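Local coordinates for hypothetical protein (Bacteroides caccae, PDB 4M8R) that is of unknown function but joins an N-terminal Ig-like domain to a predicted WD40-like beta-propeller domain, at residues 10-22 and 29-41. Residues are numbered along the deposited sequence; the frame is centred on the assembly and turned at random.
Sequences KILVTNAGVTEAN and DIVHIYGDGFQEG. With PO4 (phosphate ion), chain F.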
loop_
_atom_site.group_PDB
_atom_site.type_symbol
_atom_site.label_atom_id
_atom_site.label_comp_id
_atom_site.label_asym_id
_atom_site.label_seq_id
_atom_site.Cartn_x
_atom_site.Cartn_y
_atom_site.Cartn_z
ATOM N N LYS A 10 -0.544 45.385 0.837
ATOM C CA LYS A 10 -1.945 44.951 0.546
ATOM C C LYS A 10 -2.551 44.157 1.713
ATOM O O LYS A 10 -2.533 42.921 1.719
ATOM C CB LYS A 10 -2.014 44.131 -0.755
ATOM C CG LYS A 10 -2.428 44.925 -1.988
ATOM C CD LYS A 10 -1.247 45.547 -2.716
ATOM C CE LYS A 10 -1.691 46.197 -4.017
ATOM N NZ LYS A 10 -0.540 46.485 -4.915
ATOM N N ILE A 11 -3.070 44.884 2.701
ATOM C CA ILE A 11 -3.897 44.300 3.761
ATOM C C ILE A 11 -5.316 44.198 3.211
ATOM O O ILE A 11 -5.886 45.201 2.786
ATOM C CB ILE A 11 -3.912 45.176 5.033
ATOM C CG1 ILE A 11 -2.489 45.392 5.566
ATOM C CG2 ILE A 11 -4.785 44.539 6.107
ATOM C CD1 ILE A 11 -2.352 46.601 6.467
ATOM N N LEU A 12 -5.886 43.000 3.216
ATOM C CA LEU A 12 -7.173 42.771 2.559
ATOM C C LEU A 12 -8.338 43.425 3.302
ATOM O O LEU A 12 -9.187 44.077 2.688
ATOM C CB LEU A 12 -7.437 41.272 2.399
ATOM C CG LEU A 12 -6.401 40.475 1.597
ATOM C CD1 LEU A 12 -6.863 39.037 1.425
ATOM C CD2 LEU A 12 -6.131 41.110 0.242
ATOM N N VAL A 13 -8.376 43.239 4.617
ATOM C CA VAL A 13 -9.459 43.760 5.446
ATOM C C VAL A 13 -8.912 44.230 6.784
ATOM O O VAL A 13 -7.955 43.665 7.313
ATOM C CB VAL A 13 -10.577 42.709 5.678
ATOM C CG1 VAL A 13 -11.361 42.453 4.398
ATOM C CG2 VAL A 13 -10.012 41.401 6.218
ATOM N N THR A 14 -9.539 45.265 7.327
ATOM C CA THR A 14 -9.106 45.871 8.576
ATOM C C THR A 14 -10.100 45.559 9.688
ATOM O O THR A 14 -11.259 45.223 9.413
ATOM C CB THR A 14 -8.997 47.388 8.407
ATOM O OG1 THR A 14 -10.149 47.863 7.697
ATOM C CG2 THR A 14 -7.739 47.739 7.623
ATOM N N ASN A 15 -9.636 45.659 10.937
ATOM C CA ASN A 15 -10.459 45.358 12.115
ATOM C C ASN A 15 -11.169 44.017 11.982
ATOM O O ASN A 15 -12.341 43.885 12.340
ATOM C CB ASN A 15 -11.489 46.461 12.339
ATOM C CG ASN A 15 -10.868 47.833 12.351
ATOM O OD1 ASN A 15 -11.153 48.658 11.485
ATOM N ND2 ASN A 15 -9.991 48.078 13.318
ATOM N N ALA A 16 -10.449 43.028 11.462
ATOM C CA ALA A 16 -11.044 41.752 11.106
ATOM C C ALA A 16 -10.739 40.669 12.124
ATOM O O ALA A 16 -9.832 40.796 12.939
ATOM C CB ALA A 16 -10.559 41.322 9.730
ATOM N N GLY A 17 -11.498 39.585 12.045
ATOM C CA GLY A 17 -11.290 38.442 12.920
ATOM C C GLY A 17 -12.370 37.390 12.752
ATOM O O GLY A 17 -13.202 37.471 11.840
ATOM N N VAL A 18 -12.350 36.413 13.649
ATOM C CA VAL A 18 -13.355 35.369 13.694
ATOM C C VAL A 18 -14.058 35.485 15.030
ATOM O O VAL A 18 -13.413 35.504 16.068
ATOM C CB VAL A 18 -12.712 33.980 13.573
ATOM C CG1 VAL A 18 -13.775 32.899 13.484
ATOM C CG2 VAL A 18 -11.800 33.929 12.356
ATOM N N THR A 19 -15.382 35.567 15.007
ATOM C CA THR A 19 -16.152 35.718 16.235
ATOM C C THR A 19 -15.824 34.594 17.211
ATOM O O THR A 19 -15.608 34.842 18.390
ATOM C CB THR A 19 -17.666 35.739 15.952
ATOM O OG1 THR A 19 -17.966 36.832 15.078
ATOM C CG2 THR A 19 -18.469 35.888 17.239
ATOM N N GLU A 20 -15.760 33.367 16.707
ATOM C CA GLU A 20 -15.516 32.199 17.546
ATOM C C GLU A 20 -14.021 31.872 17.674
ATOM O O GLU A 20 -13.657 30.723 17.920
ATOM C CB GLU A 20 -16.275 30.982 16.987
ATOM C CG GLU A 20 -17.791 31.147 16.927
ATOM C CD GLU A 20 -18.281 31.963 15.736
ATOM O OE1 GLU A 20 -17.462 32.374 14.890
ATOM O OE2 GLU A 20 -19.501 32.198 15.650
ATOM N N ALA A 21 -13.159 32.878 17.524
ATOM C CA ALA A 21 -11.711 32.663 17.542
ATOM C C ALA A 21 -11.252 31.955 18.814
ATOM O O ALA A 21 -11.692 32.287 19.911
ATOM C CB ALA A 21 -10.980 33.984 17.391
ATOM N N ASN A 22 -10.394 30.955 18.638
ATOM C CA ASN A 22 -9.807 30.192 19.742
ATOM C C ASN A 22 -10.802 29.395 20.588
ATOM O O ASN A 22 -10.474 28.967 21.688
ATOM C CB ASN A 22 -8.974 31.117 20.630
ATOM C CG ASN A 22 -7.854 31.784 19.867
ATOM O OD1 ASN A 22 -7.145 31.141 19.084
ATOM N ND2 ASN A 22 -7.687 33.081 20.082
ATOM N N ASP A 29 -21.624 23.624 12.371
ATOM C CA ASP A 29 -21.835 24.944 12.973
ATOM C C ASP A 29 -21.534 26.055 11.987
ATOM O O ASP A 29 -20.767 25.871 11.035
ATOM C CB ASP A 29 -20.920 25.160 14.194
ATOM C CG ASP A 29 -21.413 24.464 15.444
ATOM O OD1 ASP A 29 -22.511 23.860 15.418
ATOM O OD2 ASP A 29 -20.702 24.552 16.474
ATOM N N ILE A 30 -22.136 27.211 12.242
ATOM C CA ILE A 30 -21.828 28.434 11.521
ATOM C C ILE A 30 -20.778 29.227 12.288
ATOM O O ILE A 30 -20.957 29.518 13.469
ATOM C CB ILE A 30 -23.080 29.322 11.380
ATOM C CG1 ILE A 30 -24.190 28.595 10.612
ATOM C CG2 ILE A 30 -22.731 30.636 10.695
ATOM C CD1 ILE A 30 -23.819 28.230 9.190
ATOM N N VAL A 31 -19.689 29.573 11.616
ATOM C CA VAL A 31 -18.668 30.456 12.173
ATOM C C VAL A 31 -18.747 31.811 11.475
ATOM O O VAL A 31 -18.966 31.877 10.267
ATOM C CB VAL A 31 -17.268 29.833 12.015
ATOM C CG1 VAL A 31 -16.164 30.873 12.153
ATOM C CG2 VAL A 31 -17.089 28.719 13.033
ATOM N N HIS A 32 -18.567 32.885 12.243
ATOM C CA HIS A 32 -18.740 34.241 11.736
ATOM C C HIS A 32 -17.422 34.966 11.596
ATOM O O HIS A 32 -16.572 34.912 12.484
ATOM C CB HIS A 32 -19.636 35.035 12.667
ATOM C CG HIS A 32 -20.976 34.411 12.863
ATOM N ND1 HIS A 32 -21.211 33.448 13.819
ATOM C CD2 HIS A 32 -22.145 34.584 12.208
ATOM C CE1 HIS A 32 -22.474 33.068 13.758
ATOM N NE2 HIS A 32 -23.064 33.743 12.789
ATOM N N ILE A 33 -17.277 35.652 10.470
ATOM C CA ILE A 33 -16.101 36.437 10.167
ATOM C C ILE A 33 -16.521 37.888 10.059
ATOM O O ILE A 33 -17.557 38.183 9.473
ATOM C CB ILE A 33 -15.494 35.991 8.831
ATOM C CG1 ILE A 33 -14.831 34.630 8.996
ATOM C CG2 ILE A 33 -14.481 37.011 8.330
ATOM C CD1 ILE A 33 -14.561 33.943 7.672
ATOM N N TYR A 34 -15.713 38.785 10.612
ATOM C CA TYR A 34 -16.008 40.213 10.580
ATOM C C TYR A 34 -14.809 41.010 10.085
ATOM O O TYR A 34 -13.693 40.504 10.047
ATOM C CB TYR A 34 -16.444 40.708 11.962
ATOM C CG TYR A 34 -15.414 40.529 13.049
ATOM C CD1 TYR A 34 -14.464 41.508 13.302
ATOM C CD2 TYR A 34 -15.400 39.382 13.833
ATOM C CE1 TYR A 34 -13.523 41.350 14.309
ATOM C CE2 TYR A 34 -14.467 39.210 14.839
ATOM C CZ TYR A 34 -13.529 40.199 15.078
ATOM O OH TYR A 34 -12.604 40.029 16.078
ATOM N N GLY A 35 -15.060 42.262 9.716
ATOM C CA GLY A 35 -14.022 43.168 9.235
ATOM C C GLY A 35 -14.562 44.195 8.256
ATOM O O GLY A 35 -15.721 44.130 7.863
ATOM N N ASP A 36 -13.720 45.151 7.877
ATOM C CA ASP A 36 -14.084 46.181 6.905
ATOM C C ASP A 36 -13.296 45.965 5.621
ATOM O O ASP A 36 -12.087 45.752 5.668
ATOM C CB ASP A 36 -13.783 47.574 7.467
ATOM C CG ASP A 36 -14.519 47.856 8.772
ATOM O OD1 ASP A 36 -15.673 47.394 8.928
ATOM O OD2 ASP A 36 -13.945 48.549 9.643
ATOM N N GLY A 37 -13.985 45.995 4.484
ATOM C CA GLY A 37 -13.331 45.918 3.175
ATOM C C GLY A 37 -13.499 44.614 2.409
ATOM O O GLY A 37 -12.765 44.362 1.458
ATOM N N PHE A 38 -14.464 43.785 2.796
ATOM C CA PHE A 38 -14.762 42.580 2.025
ATOM C C PHE A 38 -15.283 42.946 0.643
ATOM O O PHE A 38 -15.835 44.033 0.445
ATOM C CB PHE A 38 -15.768 41.694 2.759
ATOM C CG PHE A 38 -15.216 41.079 4.011
ATOM C CD1 PHE A 38 -14.500 39.890 3.958
ATOM C CD2 PHE A 38 -15.400 41.693 5.239
ATOM C CE1 PHE A 38 -13.987 39.325 5.113
ATOM C CE2 PHE A 38 -14.890 41.131 6.393
ATOM C CZ PHE A 38 -14.184 39.948 6.334
ATOM N N GLN A 39 -15.102 42.031 -0.310
ATOM C CA GLN A 39 -15.452 42.282 -1.706
ATOM C C GLN A 39 -16.183 41.095 -2.314
ATOM O O GLN A 39 -16.022 39.962 -1.863
ATOM C CB GLN A 39 -14.194 42.579 -2.517
ATOM C CG GLN A 39 -13.386 43.753 -1.990
ATOM C CD GLN A 39 -12.311 44.221 -2.957
ATOM O OE1 GLN A 39 -12.125 43.646 -4.030
ATOM N NE2 GLN A 39 -11.599 45.278 -2.580
ATOM N N GLU A 40 -16.996 41.366 -3.336
ATOM C CA GLU A 40 -17.676 40.309 -4.082
ATOM C C GLU A 40 -16.623 39.374 -4.651
ATOM O O GLU A 40 -15.669 39.819 -5.291
ATOM C CB GLU A 40 -18.490 40.880 -5.247
ATOM C CG GLU A 40 -19.704 41.712 -4.861
ATOM C CD GLU A 40 -20.294 42.462 -6.050
ATOM O OE1 GLU A 40 -20.373 41.875 -7.154
ATOM O OE2 GLU A 40 -20.681 43.641 -5.883
ATOM N N GLY A 41 -16.786 38.085 -4.401
ATOM C CA GLY A 41 -15.861 37.095 -4.930
ATOM C C GLY A 41 -14.793 36.658 -3.947
ATOM O O GLY A 41 -14.082 35.694 -4.217
HETATM P P PO4 F . -26.152 33.573 10.942
HETATM O O1 PO4 F . -26.264 34.932 11.598
HETATM O O2 PO4 F . -25.343 32.645 11.820
HETATM O O3 PO4 F . -27.525 32.964 10.768
HETATM O O4 PO4 F . -25.481 33.735 9.595
#
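V31 opens the contact on the buried side of the strand, its CG1 3.4 Å from V18 CG1, a branched pair suited to extended backbone. The carboxylate of E20, in the turn V18-A21, spans H32: OE1 takes the backbone N of H32 at 2.9 Å, while OE2 offers its syn lone pair to H32 ND1 at 2.8 Å, almost in the ring plane. A bend at chi2 (79°) folds E20 back to the strand; the OE2 bond, with a phosphate (probably from the crystallisation liquor, also held by S78) at NE2, helps fix how the imidazole is turned. With an alanine in place of E20, the backbone N and ND1 of H32 would probably lose their acceptors and the ring be freer to turn. H32 O accepts T19 N at 2.9 Å. I33 and V18, an antiparallel non-hydrogen-bonded pair, both face L103. Strand 16-18 is outermost, within this chain, in the Ig-like domain's sheet, antiparallel to 30-36, which bonds on its other flank to 76-80. Y34 and G17 exchange two backbone bonds, and the Y34 ring makes a CH-pi contact with G17 CA, 3.9 Å from its centroid; a side chain there would strike Y34 OH. Opposite the beta bulge between T14 and G17, a CB on G35 would crowd A16 CB and, at these backbone angles, the preceding carbonyl. D36 and T14 exchange two backbone bonds. F38 takes V13 CG1 over its ring centre, another CH-pi contact.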